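Local coordinates for oxidoreductase, short chain dehydrogenase/reductase family protein (Bifidobacterium adolescentis L2-32, PDB 6OW4) that catalyses the NADH-dependent interconversion of keto and hydroxyl groups at steroid position 20 as a 20beta-hydroxysteroid dehydrogenase of the short-chain dehydrogenase/reductase family, at residues 58-63 / 264-269; 109-114 / 160-165; 166-171 / 221-226. All coordinates share one frame; numbering follows the deposited sequence.

Contact 1 of 3, residues 58-63 / 264-269; sequences AAALAQ and EIASTV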
loop_
_atom_site.group_PDB
_atom_site.type_symbol
_atom_site.label_atom_id
_atom_site.label_comp_id
_atom_site.label_asym_id
_atom_site.label_seq_id
_atom_site.Cartn_x
_atom_site.Cartn_y
_atom_site.Cartn_z
ATOM N N ALA F 58 25.685 -12.312 5.678
ATOM C CA ALA F 58 27.003 -11.982 6.270
ATOM C C ALA F 58 28.125 -12.395 5.309
ATOM O O ALA F 58 29.053 -11.586 5.103
ATOM C CB ALA F 58 27.149 -12.660 7.609
ATOM N N ALA F 59 28.033 -13.605 4.743
ATOM C CA ALA F 59 29.023 -14.190 3.806
ATOM C C ALA F 59 29.126 -13.329 2.540
ATOM O O ALA F 59 30.258 -13.119 2.060
ATOM C CB ALA F 59 28.646 -15.612 3.472
ATOM N N ALA F 60 27.986 -12.857 2.021
ATOM C CA ALA F 60 27.895 -11.991 0.822
ATOM C C ALA F 60 28.534 -10.629 1.116
ATOM O O ALA F 60 29.249 -10.109 0.238
ATOM C CB ALA F 60 26.455 -11.844 0.392
ATOM N N LEU F 61 28.281 -10.078 2.308
ATOM C CA LEU F 61 28.839 -8.777 2.765
ATOM C C LEU F 61 30.358 -8.898 2.945
ATOM O O LEU F 61 31.062 -7.920 2.632
ATOM C CB LEU F 61 28.147 -8.364 4.067
ATOM C CG LEU F 61 26.671 -7.995 3.924
ATOM C CD1 LEU F 61 25.943 -8.133 5.252
ATOM C CD2 LEU F 61 26.511 -6.591 3.363
ATOM N N ALA F 62 30.839 -10.057 3.412
ATOM C CA ALA F 62 32.276 -10.364 3.613
ATOM C C ALA F 62 32.995 -10.420 2.259
ATOM O O ALA F 62 34.111 -9.870 2.159
ATOM C CB ALA F 62 32.434 -11.660 4.372
ATOM N N GLN F 63 32.372 -11.052 1.257
ATOM C CA GLN F 63 32.950 -11.248 -0.100
ATOM C C GLN F 63 33.026 -9.905 -0.835
ATOM O O GLN F 63 33.974 -9.723 -1.623
ATOM C CB GLN F 63 32.127 -12.261 -0.898
ATOM C CG GLN F 63 32.866 -12.805 -2.110
ATOM C CD GLN F 63 32.194 -14.030 -2.677
ATOM O OE1 GLN F 63 30.978 -14.189 -2.593
ATOM N NE2 GLN F 63 32.989 -14.910 -3.263
ATOM N N GLU F 264 19.781 -15.612 -2.757
ATOM C CA GLU F 264 18.856 -14.680 -3.462
ATOM C C GLU F 264 18.384 -13.582 -2.501
ATOM O O GLU F 264 17.892 -12.544 -2.986
ATOM C CB GLU F 264 17.669 -15.449 -4.045
ATOM C CG GLU F 264 18.077 -16.454 -5.103
ATOM C CD GLU F 264 16.918 -17.184 -5.752
ATOM O OE1 GLU F 264 16.075 -17.728 -5.013
ATOM O OE2 GLU F 264 16.851 -17.190 -6.995
ATOM N N ILE F 265 18.508 -13.818 -1.191
ATOM C CA ILE F 265 18.279 -12.802 -0.123
ATOM C C ILE F 265 19.597 -12.062 0.135
ATOM O O ILE F 265 19.547 -10.838 0.360
ATOM C CB ILE F 265 17.721 -13.466 1.153
ATOM C CG1 ILE F 265 16.405 -14.203 0.882
ATOM C CG2 ILE F 265 17.578 -12.454 2.281
ATOM C CD1 ILE F 265 15.257 -13.304 0.473
ATOM N N ALA F 266 20.725 -12.780 0.097
ATOM C CA ALA F 266 22.086 -12.245 0.342
ATOM C C ALA F 266 22.386 -11.100 -0.634
ATOM O O ALA F 266 22.914 -10.064 -0.184
ATOM C CB ALA F 266 23.104 -13.355 0.227
ATOM N N SER F 267 22.054 -11.275 -1.916
ATOM C CA SER F 267 22.272 -10.272 -2.993
ATOM C C SER F 267 21.428 -9.014 -2.729
ATOM O O SER F 267 21.923 -7.904 -3.010
ATOM C CB SER F 267 21.996 -10.866 -4.355
ATOM O OG SER F 267 20.901 -11.770 -4.306
ATOM N N THR F 268 20.210 -9.178 -2.201
ATOM C CA THR F 268 19.281 -8.065 -1.858
ATOM C C THR F 268 19.852 -7.271 -0.678
ATOM O O THR F 268 19.814 -6.028 -0.737
ATOM C CB THR F 268 17.866 -8.579 -1.555
ATOM O OG1 THR F 268 17.408 -9.322 -2.686
ATOM C CG2 THR F 268 16.884 -7.468 -1.256
ATOM N N VAL F 269 20.353 -7.964 0.351
ATOM C CA VAL F 269 21.001 -7.346 1.548
ATOM C C VAL F 269 22.211 -6.532 1.077
ATOM O O VAL F 269 22.353 -5.377 1.518
ATOM C CB VAL F 269 21.400 -8.404 2.598
ATOM C CG1 VAL F 269 22.314 -7.833 3.674
ATOM C CG2 VAL F 269 20.179 -9.054 3.231
#
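A60 and A266 meet methyl to methyl where helix 52-63 passes helix 262-273, with CB of A60 3.7 Å from CB of A266. Because neither side chain extends beyond CB, the two backbones can come close, and the CA atoms of A60 and A266 lie 5.8 Å apart. CB of A60 also lies 4.0 Å from the carbonyl O of A266, so the small residue faces the neighbouring backbone as well as its methyl. One residue further along helix 52-63 the fit is wider: L61 crosses V269 at about a right angle, with L61 CD1 4.0 Å from V269 CG1. That valine methyl stands anti to its own backbone N (chi1 168°), and this points it at the leucine. All four residues are buried, and no hydrogen bond crosses between the segments. The floor below them is the sheet: L61 rests on V68 and V269 on I228.

Beyond the contact, on the same helix, the partly exposed Q63 bonds through its amide to backbone atoms of Y31 and I33 of a second subunit, whose I33 also packs on A60. The apolar seam thus grades into a subunit interface. Two helices packed against each other over one face of a central parallel sheet, one of them following the first strand and the other leading into the last, are typical of the Rossmann fold of short-chain dehydrogenases.

Contact 2 of 3, residues 109-114 / 160-165; sequences AELKTQ and GRIAHE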
loop_
_atom_site.group_PDB
_atom_site.type_symbol
_atom_site.label_atom_id
_atom_site.label_comp_id
_atom_site.label_asym_id
_atom_site.label_seq_id
_atom_site.Cartn_x
_atom_site.Cartn_y
_atom_site.Cartn_z
ATOM N N ALA F 109 23.386 -4.099 25.553
ATOM C CA ALA F 109 24.225 -2.986 26.057
ATOM C C ALA F 109 25.708 -3.365 25.952
ATOM O O ALA F 109 26.522 -2.471 25.638
ATOM C CB ALA F 109 23.844 -2.652 27.478
ATOM N N GLU F 110 26.039 -4.637 26.202
ATOM C CA GLU F 110 27.432 -5.164 26.163
ATOM C C GLU F 110 27.835 -5.455 24.711
ATOM O O GLU F 110 29.027 -5.286 24.395
ATOM C CB GLU F 110 27.566 -6.402 27.052
ATOM C CG GLU F 110 29.000 -6.892 27.212
ATOM C CD GLU F 110 29.995 -5.868 27.736
ATOM O OE1 GLU F 110 29.587 -4.986 28.518
ATOM O OE2 GLU F 110 31.180 -5.953 27.359
ATOM N N LEU F 111 26.888 -5.875 23.863
ATOM C CA LEU F 111 27.118 -6.096 22.407
ATOM C C LEU F 111 27.557 -4.776 21.761
ATOM O O LEU F 111 28.533 -4.798 20.984
ATOM C CB LEU F 111 25.838 -6.624 21.748
ATOM C CG LEU F 111 25.944 -6.913 20.249
ATOM C CD1 LEU F 111 26.862 -8.098 19.985
ATOM C CD2 LEU F 111 24.571 -7.156 19.642
ATOM N N LYS F 112 26.852 -3.684 22.072
ATOM C CA LYS F 112 27.176 -2.302 21.622
ATOM C C LYS F 112 28.651 -2.010 21.924
ATOM O O LYS F 112 29.357 -1.537 21.014
ATOM C CB LYS F 112 26.263 -1.286 22.317
ATOM C CG LYS F 112 26.345 0.138 21.780
ATOM C CD LYS F 112 25.517 1.132 22.572
ATOM C CE LYS F 112 25.326 2.457 21.864
ATOM N NZ LYS F 112 26.616 3.118 21.562
ATOM N N THR F 113 29.092 -2.298 23.152
ATOM C CA THR F 113 30.481 -2.076 23.639
ATOM C C THR F 113 31.465 -2.874 22.775
ATOM O O THR F 113 32.476 -2.283 22.347
ATOM C CB THR F 113 30.608 -2.439 25.124
ATOM O OG1 THR F 113 29.727 -1.572 25.838
ATOM C CG2 THR F 113 32.015 -2.301 25.663
ATOM N N GLN F 114 31.174 -4.155 22.525
ATOM C CA GLN F 114 32.106 -5.103 21.851
ATOM C C GLN F 114 32.145 -4.827 20.343
ATOM O O GLN F 114 33.237 -4.964 19.756
ATOM C CB GLN F 114 31.715 -6.550 22.160
ATOM C CG GLN F 114 32.001 -6.953 23.600
ATOM C CD GLN F 114 33.376 -6.510 24.039
ATOM O OE1 GLN F 114 34.384 -6.872 23.437
ATOM N NE2 GLN F 114 33.422 -5.701 25.085
ATOM N N GLY F 160 18.488 -2.587 16.469
ATOM C CA GLY F 160 18.427 -1.461 15.519
ATOM C C GLY F 160 18.902 -0.167 16.157
ATOM O O GLY F 160 19.597 0.602 15.472
ATOM N N ARG F 161 18.556 0.058 17.429
ATOM C CA ARG F 161 18.845 1.320 18.164
ATOM C C ARG F 161 20.359 1.475 18.358
ATOM O O ARG F 161 20.884 2.563 18.042
ATOM C CB ARG F 161 18.114 1.357 19.510
ATOM C CG ARG F 161 18.059 2.742 20.143
ATOM C CD ARG F 161 17.630 2.718 21.599
ATOM N NE ARG F 161 18.489 1.848 22.395
ATOM C CZ ARG F 161 18.079 0.841 23.168
ATOM N NH1 ARG F 161 16.792 0.558 23.296
ATOM N NH2 ARG F 161 18.968 0.122 23.829
ATOM N N ILE F 162 21.036 0.431 18.849
ATOM C CA ILE F 162 22.501 0.462 19.143
ATOM C C ILE F 162 23.274 0.687 17.837
ATOM O O ILE F 162 24.345 1.315 17.894
ATOM C CB ILE F 162 22.975 -0.801 19.898
ATOM C CG1 ILE F 162 22.803 -2.087 19.083
ATOM C CG2 ILE F 162 22.292 -0.899 21.254
ATOM C CD1 ILE F 162 23.655 -3.235 19.574
ATOM N N ALA F 163 22.743 0.211 16.707
ATOM C CA ALA F 163 23.352 0.345 15.362
ATOM C C ALA F 163 23.447 1.828 14.979
ATOM O O ALA F 163 24.571 2.291 14.695
ATOM C CB ALA F 163 22.560 -0.442 14.348
ATOM N N HIS F 164 22.319 2.546 14.984
ATOM C CA HIS F 164 22.247 3.978 14.581
ATOM C C HIS F 164 22.757 4.875 15.718
ATOM O O HIS F 164 23.109 6.035 15.428
ATOM C CB HIS F 164 20.842 4.347 14.072
ATOM C CG HIS F 164 19.769 4.390 15.107
ATOM N ND1 HIS F 164 19.733 5.351 16.097
ATOM C CD2 HIS F 164 18.665 3.631 15.276
ATOM C CE1 HIS F 164 18.668 5.165 16.849
ATOM N NE2 HIS F 164 17.994 4.117 16.366
ATOM N N GLU F 165 22.812 4.359 16.951
ATOM C CA GLU F 165 23.463 5.036 18.107
ATOM C C GLU F 165 24.968 5.160 17.833
ATOM O O GLU F 165 25.494 6.285 17.944
ATOM C CB GLU F 165 23.205 4.278 19.412
ATOM C CG GLU F 165 21.925 4.700 20.116
ATOM C CD GLU F 165 21.557 3.879 21.342
ATOM O OE1 GLU F 165 22.300 2.934 21.672
ATOM O OE2 GLU F 165 20.523 4.188 21.968
#
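Helices 105-119 and 142-170 run in roughly the same direction where K112 faces I162, their short segments crossing at -32° with the axes 10.1 Å apart at closest approach. They are two of the helices that cover one face of the Rossmann-fold sheet.

K112 carries most of the contact. Its chain slides past I162 in the opposite direction, with K112 CG 4.0 Å from I162 CB and K112 CD equally far from the CG2 branch of the isoleucine. The other branch of I162 takes the position between backbone N and carbonyl carbon (chi1 63°), and it brings CD1 to within 4.0 Å of CD2 of L111. Those two side chains cross at about a right angle on the inner side of the interface, where L111 also covers L98 of the sheet.

Further out, the lysine crosses E165 and bends at its last torsion. K112 CE lies 3.1 Å from E165 OE1, while K112 NZ stays 4.3 Å from that oxygen, too far for a salt bridge; the ammonium pairs instead with E169, one turn on. Were K112 replaced by an alanine, E169 would probably lose its cationic mate and I162 the aliphatic chain lying along it.

E165 has another cation within its own helix. R161, whose guanidinium also reaches E142 of a third subunit, offers NE to E165 OE2 at 3.1 Å, a salt bridge whose hydrogen bond is weak, its N-H...O angle being only 126°.

Contact 3 of 3, residues 166-171 / 221-226; sequences IMREHG and DGIRSN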
loop_
_atom_site.group_PDB
_atom_site.type_symbol
_atom_site.label_atom_id
_atom_site.label_comp_id
_atom_site.label_asym_id
_atom_site.label_seq_id
_atom_site.Cartn_x
_atom_site.Cartn_y
_atom_site.Cartn_z
ATOM N N ILE F 166 25.621 4.047 17.486
ATOM C CA ILE F 166 27.081 3.971 17.174
ATOM C C ILE F 166 27.399 4.945 16.032
ATOM O O ILE F 166 28.385 5.695 16.155
ATOM C CB ILE F 166 27.502 2.526 16.829
ATOM C CG1 ILE F 166 27.478 1.621 18.064
ATOM C CG2 ILE F 166 28.865 2.499 16.149
ATOM C CD1 ILE F 166 27.374 0.143 17.751
ATOM N N MET F 167 26.587 4.918 14.968
ATOM C CA MET F 167 26.789 5.701 13.720
ATOM C C MET F 167 26.871 7.194 14.049
ATOM O O MET F 167 27.857 7.836 13.636
ATOM C CB MET F 167 25.643 5.458 12.735
ATOM C CG MET F 167 25.698 4.094 12.081
ATOM S SD MET F 167 24.172 3.686 11.205
ATOM C CE MET F 167 24.508 1.995 10.719
ATOM N N ARG F 168 25.869 7.720 14.759
ATOM C CA ARG F 168 25.779 9.155 15.138
ATOM C C ARG F 168 26.906 9.496 16.119
ATOM O O ARG F 168 27.549 10.548 15.933
ATOM C CB ARG F 168 24.402 9.458 15.733
ATOM C CG ARG F 168 23.265 9.351 14.726
ATOM C CD ARG F 168 21.930 9.656 15.369
ATOM N NE ARG F 168 21.517 8.600 16.281
ATOM C CZ ARG F 168 20.549 8.711 17.186
ATOM N NH1 ARG F 168 19.880 9.845 17.318
ATOM N NH2 ARG F 168 20.256 7.683 17.963
ATOM N N GLU F 169 27.143 8.627 17.107
ATOM C CA GLU F 169 28.211 8.782 18.134
ATOM C C GLU F 169 29.585 8.817 17.455
ATOM O O GLU F 169 30.466 9.539 17.962
ATOM C CB GLU F 169 28.135 7.656 19.166
ATOM C CG GLU F 169 27.016 7.843 20.175
ATOM C CD GLU F 169 26.686 6.617 21.010
ATOM O OE1 GLU F 169 27.497 5.669 21.012
ATOM O OE2 GLU F 169 25.618 6.610 21.652
ATOM N N HIS F 170 29.759 8.066 16.361
ATOM C CA HIS F 170 31.013 8.001 15.561
ATOM C C HIS F 170 31.012 9.090 14.481
ATOM O O HIS F 170 32.079 9.312 13.877
ATOM C CB HIS F 170 31.206 6.592 14.983
ATOM C CG HIS F 170 31.669 5.602 15.999
ATOM N ND1 HIS F 170 32.305 4.427 15.651
ATOM C CD2 HIS F 170 31.621 5.624 17.348
ATOM C CE1 HIS F 170 32.609 3.758 16.742
ATOM N NE2 HIS F 170 32.205 4.473 17.797
ATOM N N GLY F 171 29.860 9.730 14.247
ATOM C CA GLY F 171 29.720 10.919 13.383
ATOM C C GLY F 171 29.852 10.574 11.911
ATOM O O GLY F 171 30.670 11.216 11.229
ATOM N N ASP F 221 21.322 12.390 9.301
ATOM C CA ASP F 221 22.531 11.773 9.910
ATOM C C ASP F 221 23.237 10.875 8.882
ATOM O O ASP F 221 24.253 10.247 9.255
ATOM C CB ASP F 221 22.157 10.999 11.179
ATOM C CG ASP F 221 21.442 11.839 12.228
ATOM O OD1 ASP F 221 21.929 12.953 12.518
ATOM O OD2 ASP F 221 20.399 11.377 12.742
ATOM N N GLY F 222 22.729 10.816 7.646
ATOM C CA GLY F 222 23.302 10.023 6.541
ATOM C C GLY F 222 23.034 8.535 6.700
ATOM O O GLY F 222 23.774 7.736 6.099
ATOM N N ILE F 223 22.000 8.172 7.465
ATOM C CA ILE F 223 21.614 6.759 7.753
ATOM C C ILE F 223 20.364 6.426 6.933
ATOM O O ILE F 223 19.366 7.161 7.051
ATOM C CB ILE F 223 21.407 6.545 9.270
ATOM C CG1 ILE F 223 22.684 6.863 10.056
ATOM C CG2 ILE F 223 20.899 5.138 9.562
ATOM C CD1 ILE F 223 22.504 6.906 11.555
ATOM N N ARG F 224 20.437 5.372 6.113
ATOM C CA ARG F 224 19.288 4.803 5.360
ATOM C C ARG F 224 18.737 3.612 6.147
ATOM O O ARG F 224 19.539 2.923 6.811
ATOM C CB ARG F 224 19.715 4.395 3.946
ATOM C CG ARG F 224 20.221 5.554 3.101
ATOM C CD ARG F 224 20.630 5.160 1.694
ATOM N NE ARG F 224 21.644 4.111 1.662
ATOM C CZ ARG F 224 21.424 2.825 1.389
ATOM N NH1 ARG F 224 20.204 2.383 1.119
ATOM N NH2 ARG F 224 22.438 1.977 1.385
ATOM N N SER F 225 17.420 3.399 6.088
ATOM C CA SER F 225 16.699 2.299 6.779
ATOM C C SER F 225 15.672 1.688 5.825
ATOM O O SER F 225 14.745 2.410 5.414
ATOM C CB SER F 225 16.041 2.783 8.046
ATOM O OG SER F 225 15.383 1.715 8.717
ATOM N N ASN F 226 15.840 0.408 5.494
ATOM C CA ASN F 226 14.955 -0.332 4.557
ATOM C C ASN F 226 14.647 -1.710 5.145
ATOM O O ASN F 226 15.378 -2.147 6.054
ATOM C CB ASN F 226 15.580 -0.444 3.165
ATOM C CG ASN F 226 15.743 0.900 2.490
ATOM O OD1 ASN F 226 14.759 1.522 2.093
ATOM N ND2 ASN F 226 16.980 1.354 2.356
#
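M167 reaches from the last turn of helix 142-170 obliquely across I223, at the start of strand 223-230. Its sulfur lies over the end of the isoleucine, with M167 SD 3.6 Å from I223 CD1 and 3.7 Å from I223 CG1. The same methyl, I223 CD1, is also 3.7 Å from M167 CB, at the root of the methionine. With CG beside the backbone N and the chain running on nearly straight through chi2, SD is carried along the isoleucine. Both residues also lean on L176 of strand 174-179, which makes this the apolar, buried half of the contact.

Beside it, on the partly exposed side, R168 and D221 meet. The aliphatic part of the arginine does the touching: R168 CD is 3.5 Å from D221 OD2, and R168 CG is 4.1 Å from I223 CD1. Guanidinium and carboxylate planes are turned 44° from one another and the charges do not pair, since R168 NE stays 4.6 Å from D221 OD2. A bend at chi3 (-71°) turns the head away, NE bonding to the carbonyl O of H164 and NH2 forming a salt bridge with D139 of a third subunit.

Behind these side chains the helix closes in a Schellman motif at G171, whose phi is positive (73°). The chain then enters strand 174-179, whose G174 shares backbone hydrogen bonds with G222 and R224. Such packing of a helix end onto the sheet is characteristic of the layered alpha/beta Rossmann fold, in which helix 142-170 is the crossover joining parallel strands 124-127 and 174-179.

Contacts 2 and 3 form one continuous region built on helix 142-170, their centres 12 Å apart. A salt bridge joins them, K112 NZ to E169 OE1 at 2.8 Å, and H164 CB lies 4.0 Å from I223 CD1. Contact 1 stands apart on the other face of the sheet, its centre 22 Å from that of contact 2 and its nearest atoms about 7 Å from contact 3; along the chain it encloses both. The cofactor lies nearer to contacts 1 and 2: NAD is about 8 Å from the side chain of L111 and about 10 Å from that of V269, while contact 3 lies away from the binding residues.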